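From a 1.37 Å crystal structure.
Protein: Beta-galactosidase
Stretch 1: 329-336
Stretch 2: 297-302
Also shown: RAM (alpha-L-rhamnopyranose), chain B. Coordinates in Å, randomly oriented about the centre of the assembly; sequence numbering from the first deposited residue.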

# COMPACT_ATOMS: atom_id res chain seq x y z
N GLU A 329 -1.79 10.12 -16.14
CA GLU A 329 -3.00 10.71 -16.66
C GLU A 329 -4.29 9.87 -16.44
O GLU A 329 -5.37 10.41 -16.56
CB GLU A 329 -2.85 11.01 -18.15
CG GLU A 329 -2.84 9.78 -19.04
CD GLU A 329 -2.30 10.01 -20.45
OE1 GLU A 329 -2.30 11.15 -20.95
OE2 GLU A 329 -1.89 9.00 -21.06
N LEU A 330 -4.15 8.57 -16.15
CA LEU A 330 -5.30 7.70 -15.90
C LEU A 330 -5.52 7.52 -14.40
O LEU A 330 -6.61 7.83 -13.90
CB LEU A 330 -5.10 6.36 -16.60
CG LEU A 330 -6.27 5.36 -16.43
CD1 LEU A 330 -7.57 5.93 -16.98
CD2 LEU A 330 -5.94 4.03 -17.09
N PHE A 331 -4.51 6.99 -13.70
CA PHE A 331 -4.56 6.78 -12.27
C PHE A 331 -3.35 7.45 -11.62
O PHE A 331 -2.22 7.32 -12.13
CB PHE A 331 -4.52 5.29 -11.86
CG PHE A 331 -5.57 4.40 -12.49
CD1 PHE A 331 -6.88 4.81 -12.62
CD2 PHE A 331 -5.25 3.09 -12.88
CE1 PHE A 331 -7.84 3.97 -13.16
CE2 PHE A 331 -6.20 2.25 -13.45
CZ PHE A 331 -7.49 2.70 -13.57
N ALA A 332 -3.55 8.17 -10.51
CA ALA A 332 -2.42 8.69 -9.71
C ALA A 332 -2.77 8.37 -8.27
O ALA A 332 -3.57 9.06 -7.66
CB ALA A 332 -2.18 10.19 -9.90
N HIS A 333 -2.23 7.27 -7.76
CA HIS A 333 -2.88 6.57 -6.68
C HIS A 333 -2.00 5.56 -5.95
O HIS A 333 -1.09 4.96 -6.52
CB HIS A 333 -4.17 5.88 -7.20
CG HIS A 333 -3.95 4.67 -8.04
ND1 HIS A 333 -2.81 4.42 -8.76
CD2 HIS A 333 -4.74 3.58 -8.24
CE1 HIS A 333 -2.91 3.26 -9.39
NE2 HIS A 333 -4.09 2.74 -9.10
N LYS A 334 -2.36 5.34 -4.68
CA LYS A 334 -1.67 4.47 -3.72
C LYS A 334 -0.59 5.29 -3.11
O LYS A 334 -0.04 6.13 -3.80
CB LYS A 334 -1.23 3.14 -4.33
CG LYS A 334 -2.34 2.45 -5.11
CD LYS A 334 -1.92 1.08 -5.55
CE LYS A 334 -3.02 0.42 -6.35
NZ LYS A 334 -2.58 -0.92 -6.80
N SER A 335 -0.39 5.18 -1.80
CA SER A 335 0.51 6.11 -1.07
C SER A 335 1.56 5.44 -0.23
O SER A 335 1.36 4.41 0.41
CB SER A 335 -0.31 6.99 -0.11
OG SER A 335 -1.30 7.72 -0.82
N TYR A 336 2.72 6.08 -0.23
CA TYR A 336 3.64 6.00 0.89
C TYR A 336 4.30 7.37 1.05
O TYR A 336 4.76 7.94 0.08
CB TYR A 336 4.68 4.88 0.70
CG TYR A 336 5.05 4.26 1.99
CD1 TYR A 336 6.00 4.84 2.83
CD2 TYR A 336 4.39 3.08 2.45
CE1 TYR A 336 6.30 4.30 4.06
CE2 TYR A 336 4.71 2.53 3.68
CZ TYR A 336 5.67 3.13 4.48
OH TYR A 336 6.03 2.62 5.70
C1 RAM B . -7.57 -2.46 -9.22
C2 RAM B . -6.22 -2.60 -8.57
C3 RAM B . -5.21 -1.79 -9.39
C4 RAM B . -5.69 -0.34 -9.42
C5 RAM B . -7.13 -0.13 -9.93
C6 RAM B . -7.68 1.24 -9.55
O2 RAM B . -6.31 -2.12 -7.20
O3 RAM B . -3.89 -1.88 -8.85
O4 RAM B . -4.87 0.38 -10.32
O5 RAM B . -8.08 -1.15 -9.54
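Stretch 2, residues 297-302: YKAFNT

Stretch 2 begins as loop at Tyr297 and Lys298 and becomes a strand from Ala299 onward, which continues past Thr302. It lies beside the strand 331-336 of stretch 1, and the two run in broadly the same direction. Their axes cross at 40° and approach to 4.5 Å. In register, Ala299 CA lies 4.8 Å from Phe331 CA, and Phe300 CA lies 4.7 Å from His333 CA. The contact buries 378 Å² in total, and Asn301 and Ala299 cover the most surface.

Asn301 points toward stretch 1 with chi1 in the m well. Its side-chain amide bonds to the backbone of Lys334. Lys334 N donates to Asn301 OD1 at 2.7 Å, and Asn301 ND2 donates to Lys334 O at 3.0 Å. Both polar groups of the Lys334 backbone are thus held by one side chain. Asn301 OD1 also lies 3.3 Å from His333 CA. Water 2 links the strands further along, at 2.8 Å from both Thr302 O and Ser335 OG.

Ala299 also points toward stretch 1. Its CB packs 3.6 Å from Phe331 CD1 and 3.7 Å from His333 CD2, so the small methyl touches both rings. Direct backbone pairing is sparse here. Ala332 N gives a weak hydrogen bond to Ala299 O at 3.4 Å, nearly straight at 173°. Next to it, Phe300 CA makes a CA-H...O contact with Ala332 O at 3.2 Å, while the Phe300 side chain points away. Ala299 N is buried without a partner.

Lys298 covers the start of the contact. Its CB sits at the edge of the Phe331 ring, 3.8 Å from CE1, and the end of its side chain leads away. Water 1 accepts from Lys298 N at 2.9 Å and donates to Leu330 O at 2.7 Å, bridging the two backbones.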

# COMPACT_ATOMS: atom_id res chain seq x y z
N TYR A 297 -11.84 12.30 -12.15
CA TYR A 297 -10.72 11.45 -12.50
C TYR A 297 -10.90 10.13 -11.81
O TYR A 297 -11.58 10.05 -10.76
CB TYR A 297 -9.39 12.08 -12.12
CG TYR A 297 -9.47 12.91 -10.86
CD1 TYR A 297 -9.44 12.33 -9.61
CD2 TYR A 297 -9.70 14.27 -10.93
CE1 TYR A 297 -9.55 13.10 -8.45
CE2 TYR A 297 -9.78 15.05 -9.78
CZ TYR A 297 -9.71 14.48 -8.55
OH TYR A 297 -9.78 15.26 -7.42
N LYS A 298 -10.30 9.09 -12.39
CA LYS A 298 -10.66 7.69 -12.02
C LYS A 298 -10.01 7.10 -10.77
O LYS A 298 -10.53 6.13 -10.21
CB LYS A 298 -10.39 6.76 -13.19
CG LYS A 298 -11.29 7.02 -14.41
CD LYS A 298 -12.69 6.42 -14.30
CE LYS A 298 -13.49 6.75 -15.56
NZ LYS A 298 -14.93 7.03 -15.29
N ALA A 299 -8.84 7.62 -10.40
CA ALA A 299 -8.19 7.23 -9.14
C ALA A 299 -7.26 8.30 -8.60
O ALA A 299 -6.64 9.04 -9.37
CB ALA A 299 -7.45 5.90 -9.27
N PHE A 300 -7.18 8.38 -7.28
CA PHE A 300 -6.55 9.49 -6.59
C PHE A 300 -6.20 9.15 -5.16
O PHE A 300 -6.70 8.13 -4.64
CB PHE A 300 -7.49 10.70 -6.59
CG PHE A 300 -8.86 10.40 -5.94
CD1 PHE A 300 -9.93 9.80 -6.67
CD2 PHE A 300 -9.06 10.69 -4.61
CE1 PHE A 300 -11.17 9.51 -6.05
CE2 PHE A 300 -10.30 10.39 -4.00
CZ PHE A 300 -11.33 9.80 -4.73
N ASN A 301 -5.35 9.97 -4.54
CA ASN A 301 -5.02 9.87 -3.12
C ASN A 301 -5.56 11.04 -2.32
O ASN A 301 -5.49 12.21 -2.73
CB ASN A 301 -3.49 9.82 -2.92
CG ASN A 301 -2.87 8.56 -3.47
OD1 ASN A 301 -3.50 7.52 -3.57
ND2 ASN A 301 -1.60 8.64 -3.82
N THR A 302 -6.09 10.72 -1.14
CA THR A 302 -6.42 11.71 -0.12
C THR A 302 -6.14 11.14 1.28
O THR A 302 -5.37 10.15 1.42
CB THR A 302 -7.82 12.32 -0.33
OG1 THR A 302 -8.04 13.38 0.61
CG2 THR A 302 -8.92 11.29 -0.21
O HOH W 1 -8.64 9.33 -14.72
O HOH W 2 -2.83 9.83 0.28